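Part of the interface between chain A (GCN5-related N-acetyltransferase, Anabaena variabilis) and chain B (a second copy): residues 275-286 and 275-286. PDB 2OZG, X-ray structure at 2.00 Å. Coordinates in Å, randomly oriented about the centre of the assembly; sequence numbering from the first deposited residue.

Chain A (275-286) EQSATIRSQDRW
Chain B, residues 275-286: EQSATIRSQDRW

Two identical stretches face each other across an exact two-fold axis, so every contact between unlike residues occurs twice, while the Ile A280-Ile B280 contact maps onto itself. In each, residues 275-278 form a loop and 279-286 a strand; the strands run nearly antiparallel, at 156° between N-to-C directions, with axes 7.5 Å apart at closest. That is too far for backbone-to-backbone pairing, and side chains and water fill the gap. Register is set by Ile A280 opposite Ile B280 (CA to CA 7.4 Å) and by Gln A276 opposite Asp B284 (CA to CA 7.6 Å), with its symmetry mate.

Gln A276 (phi/psi -79/72; chi1 m, chi2 t, chi3 37°) points its CA-to-CB bond toward chain B and uses its amide as a peptide mimic. Its OE1 accepts from Arg B285 N at 2.9 Å (176°), and its NE2 donates to Arg B285 O at 2.9 Å (168°), so both backbone polar atoms of that strand residue are satisfied by one side chain. Gln B276 grips Arg A285 identically. NE2 of Gln A276 and of Gln B276 is also hydrogen-bonded elsewhere in the structure, and OE1 of Gln A276 accepts from water 1 at 2.7 Å, which donates weakly to Gln B283 O at 3.4 Å. The CA-to-CB bonds of Arg A285 and Arg B285 (chi1 m, chi2 t, chi3 t) point sideways, and the ends of these side chains lead away, NH1 and NH2 being hydrogen-bonded elsewhere in the structure.

At the centre, Ile A280 (-87/119; m, t) and Ile B280 point toward each other, CD1 to CD1 4.3 Å, a small apolar contact. Gln B283 (-145/159; p, t, chi3 -67°) brings NE2 to 3.0 Å from Ile A280 CD1, a tight approach without a hydrogen bond; that NE2 instead donates to water 2 at 3.2 Å, which also accepts from Ile A280 N at 3.0 Å. Water 5 repeats this bridge for Gln A283 NE2 and Ile B280 N. Waters 3 and 4 each lie between Ile A280 O and Ile B280 O, at 2.8 and 3.1 Å for water 3, reversed for water 4.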

# COMPACT_ATOMS: atom_id res chain seq x y z
N GLU A 275 0.77 -25.12 11.11
CA GLU A 275 1.04 -24.73 9.74
C GLU A 275 2.19 -23.76 9.65
O GLU A 275 2.64 -23.19 10.65
CB GLU A 275 -0.23 -24.11 9.16
CG GLU A 275 -1.46 -25.07 9.16
CD GLU A 275 -1.31 -26.28 8.26
OE1 GLU A 275 -0.39 -26.24 7.41
OE2 GLU A 275 -2.11 -27.24 8.39
N GLN A 276 2.75 -23.61 8.45
CA GLN A 276 3.85 -22.68 8.26
C GLN A 276 3.29 -21.27 8.16
O GLN A 276 3.27 -20.67 7.09
CB GLN A 276 4.62 -23.08 7.04
CG GLN A 276 5.32 -24.44 7.23
CD GLN A 276 5.97 -24.94 5.97
OE1 GLN A 276 6.53 -24.17 5.20
NE2 GLN A 276 5.97 -26.26 5.79
N SER A 277 2.82 -20.72 9.27
CA SER A 277 2.18 -19.42 9.25
C SER A 277 3.12 -18.29 9.59
O SER A 277 2.77 -17.10 9.43
CB SER A 277 0.96 -19.46 10.13
OG SER A 277 1.30 -20.00 11.37
N ALA A 278 4.32 -18.64 10.01
CA ALA A 278 5.28 -17.65 10.45
C ALA A 278 6.12 -17.20 9.28
O ALA A 278 6.42 -17.99 8.42
CB ALA A 278 6.15 -18.23 11.54
N THR A 279 6.52 -15.93 9.24
CA THR A 279 7.40 -15.49 8.16
C THR A 279 8.56 -14.71 8.73
O THR A 279 8.49 -14.21 9.85
CB THR A 279 6.65 -14.56 7.17
OG1 THR A 279 6.04 -13.53 7.90
CG2 THR A 279 5.54 -15.30 6.49
N ILE A 280 9.60 -14.56 7.93
CA ILE A 280 10.73 -13.80 8.34
C ILE A 280 10.46 -12.35 7.97
O ILE A 280 10.23 -12.05 6.84
CB ILE A 280 12.06 -14.34 7.72
CG1 ILE A 280 12.46 -15.63 8.45
CG2 ILE A 280 13.14 -13.35 7.82
CD1 ILE A 280 13.60 -16.41 7.78
N ARG A 281 10.42 -11.47 8.97
CA ARG A 281 10.15 -10.06 8.80
C ARG A 281 11.43 -9.36 8.39
O ARG A 281 11.40 -8.46 7.58
CB ARG A 281 9.65 -9.53 10.13
CG ARG A 281 9.26 -8.07 10.20
CD ARG A 281 8.75 -7.88 11.65
NE ARG A 281 8.21 -6.58 12.02
CZ ARG A 281 6.94 -6.20 11.82
NH1 ARG A 281 6.07 -7.01 11.21
NH2 ARG A 281 6.57 -4.99 12.21
N SER A 282 12.55 -9.74 9.00
CA SER A 282 13.83 -9.17 8.63
C SER A 282 14.94 -10.03 9.18
O SER A 282 14.75 -10.86 10.12
CB SER A 282 14.00 -7.76 9.20
OG SER A 282 13.82 -7.80 10.59
N GLN A 283 16.09 -9.88 8.57
CA GLN A 283 17.27 -10.59 9.03
C GLN A 283 18.50 -9.73 8.83
O GLN A 283 18.50 -8.75 8.06
CB GLN A 283 17.44 -11.87 8.26
CG GLN A 283 17.75 -11.63 6.81
CD GLN A 283 18.00 -12.89 6.09
OE1 GLN A 283 19.01 -13.58 6.35
NE2 GLN A 283 17.12 -13.22 5.14
N ASP A 284 19.54 -10.06 9.58
CA ASP A 284 20.79 -9.35 9.53
C ASP A 284 21.93 -10.33 9.79
O ASP A 284 21.75 -11.31 10.52
CB ASP A 284 20.83 -8.28 10.62
CG ASP A 284 19.94 -7.11 10.32
OD1 ASP A 284 20.39 -6.19 9.61
OD2 ASP A 284 18.78 -7.08 10.81
N ARG A 285 23.06 -10.11 9.14
CA ARG A 285 24.25 -10.81 9.52
C ARG A 285 25.16 -9.87 10.26
O ARG A 285 25.50 -8.83 9.79
CB ARG A 285 24.96 -11.44 8.34
CG ARG A 285 24.15 -12.53 7.70
CD ARG A 285 24.81 -13.07 6.44
NE ARG A 285 23.93 -14.04 5.84
CZ ARG A 285 24.06 -14.52 4.61
NH1 ARG A 285 25.08 -14.14 3.85
NH2 ARG A 285 23.14 -15.35 4.14
N TRP A 286 25.55 -10.30 11.45
CA TRP A 286 26.57 -9.64 12.17
C TRP A 286 27.94 -10.14 11.73
O TRP A 286 28.09 -11.23 11.13
CB TRP A 286 26.37 -9.76 13.68
CG TRP A 286 25.85 -11.03 14.19
CD1 TRP A 286 24.53 -11.36 14.38
CD2 TRP A 286 26.60 -12.15 14.66
NE1 TRP A 286 24.43 -12.63 14.91
CE2 TRP A 286 25.68 -13.10 15.16
CE3 TRP A 286 27.98 -12.44 14.72
CZ2 TRP A 286 26.09 -14.32 15.70
CZ3 TRP A 286 28.37 -13.62 15.28
CH2 TRP A 286 27.42 -14.56 15.76
N GLU B 275 26.99 -5.20 0.16
CA GLU B 275 26.10 -4.93 1.28
C GLU B 275 25.00 -5.96 1.40
O GLU B 275 24.74 -6.74 0.48
CB GLU B 275 25.53 -3.53 1.11
CG GLU B 275 26.60 -2.40 1.05
CD GLU B 275 27.38 -2.22 2.34
OE1 GLU B 275 26.92 -2.75 3.37
OE2 GLU B 275 28.45 -1.54 2.31
N GLN B 276 24.37 -6.02 2.56
CA GLN B 276 23.27 -6.96 2.76
C GLN B 276 22.01 -6.38 2.12
O GLN B 276 21.10 -5.96 2.81
CB GLN B 276 23.10 -7.22 4.23
CG GLN B 276 24.32 -7.95 4.81
CD GLN B 276 24.26 -8.09 6.31
OE1 GLN B 276 23.18 -8.31 6.87
NE2 GLN B 276 25.41 -8.04 6.95
N SER B 277 21.96 -6.36 0.80
CA SER B 277 20.84 -5.74 0.11
C SER B 277 19.77 -6.73 -0.29
O SER B 277 18.67 -6.33 -0.72
CB SER B 277 21.37 -4.95 -1.06
OG SER B 277 22.25 -5.73 -1.80
N ALA B 278 20.06 -8.00 -0.11
CA ALA B 278 19.15 -9.04 -0.53
C ALA B 278 18.20 -9.38 0.60
O ALA B 278 18.59 -9.34 1.74
CB ALA B 278 19.93 -10.27 -0.95
N THR B 279 16.94 -9.71 0.30
CA THR B 279 16.03 -10.12 1.36
C THR B 279 15.33 -11.40 0.98
O THR B 279 15.26 -11.75 -0.20
CB THR B 279 14.95 -9.04 1.60
OG1 THR B 279 14.33 -8.73 0.38
CG2 THR B 279 15.57 -7.77 2.09
N ILE B 280 14.76 -12.06 1.97
CA ILE B 280 14.02 -13.25 1.72
C ILE B 280 12.59 -12.84 1.40
O ILE B 280 11.96 -12.20 2.18
CB ILE B 280 14.11 -14.25 2.91
CG1 ILE B 280 15.49 -14.91 2.91
CG2 ILE B 280 13.06 -15.29 2.82
CD1 ILE B 280 15.81 -15.73 4.17
N ARG B 281 12.13 -13.17 0.19
CA ARG B 281 10.81 -12.83 -0.29
C ARG B 281 9.82 -13.86 0.24
O ARG B 281 8.71 -13.52 0.59
CB ARG B 281 10.84 -12.87 -1.80
CG ARG B 281 9.58 -12.51 -2.55
CD ARG B 281 9.98 -12.59 -4.04
NE ARG B 281 8.99 -12.21 -5.03
CZ ARG B 281 8.76 -10.96 -5.44
NH1 ARG B 281 9.43 -9.93 -4.91
NH2 ARG B 281 7.83 -10.74 -6.36
N SER B 282 10.21 -15.13 0.25
CA SER B 282 9.36 -16.17 0.79
C SER B 282 10.18 -17.42 1.02
O SER B 282 11.30 -17.61 0.47
CB SER B 282 8.22 -16.53 -0.17
OG SER B 282 8.77 -16.89 -1.42
N GLN B 283 9.65 -18.26 1.89
CA GLN B 283 10.29 -19.53 2.17
C GLN B 283 9.23 -20.58 2.44
O GLN B 283 8.06 -20.28 2.73
CB GLN B 283 11.19 -19.42 3.37
CG GLN B 283 10.42 -19.15 4.63
CD GLN B 283 11.30 -19.13 5.81
OE1 GLN B 283 11.87 -20.17 6.19
NE2 GLN B 283 11.41 -17.96 6.45
N ASP B 284 9.64 -21.83 2.28
CA ASP B 284 8.78 -22.97 2.48
C ASP B 284 9.60 -24.13 3.01
O ASP B 284 10.79 -24.25 2.70
CB ASP B 284 8.16 -23.39 1.15
CG ASP B 284 7.10 -22.44 0.66
OD1 ASP B 284 5.94 -22.59 1.09
OD2 ASP B 284 7.42 -21.55 -0.16
N ARG B 285 9.00 -24.92 3.88
CA ARG B 285 9.60 -26.18 4.24
C ARG B 285 8.85 -27.29 3.56
O ARG B 285 7.67 -27.42 3.68
CB ARG B 285 9.67 -26.40 5.73
CG ARG B 285 10.58 -25.42 6.41
CD ARG B 285 10.54 -25.57 7.93
NE ARG B 285 11.38 -24.54 8.51
CZ ARG B 285 11.37 -24.20 9.79
NH1 ARG B 285 10.61 -24.86 10.65
NH2 ARG B 285 12.12 -23.18 10.19
N TRP B 286 9.60 -28.11 2.83
CA TRP B 286 9.08 -29.32 2.31
C TRP B 286 9.18 -30.43 3.35
O TRP B 286 9.96 -30.35 4.33
CB TRP B 286 9.73 -29.70 0.98
CG TRP B 286 11.17 -29.43 0.85
CD1 TRP B 286 11.74 -28.28 0.35
CD2 TRP B 286 12.25 -30.31 1.12
NE1 TRP B 286 13.11 -28.40 0.35
CE2 TRP B 286 13.44 -29.66 0.74
CE3 TRP B 286 12.33 -31.62 1.65
CZ2 TRP B 286 14.70 -30.26 0.87
CZ3 TRP B 286 13.56 -32.20 1.76
CH2 TRP B 286 14.74 -31.52 1.37
O HOH W 1 7.62 -21.80 5.78
O HOH W 2 9.52 -15.72 5.16
O HOH W 3 9.99 -13.31 4.33
O HOH W 4 12.30 -11.05 4.73
O HOH W 5 14.89 -10.95 4.76
O HOH W 6 21.03 -9.50 5.86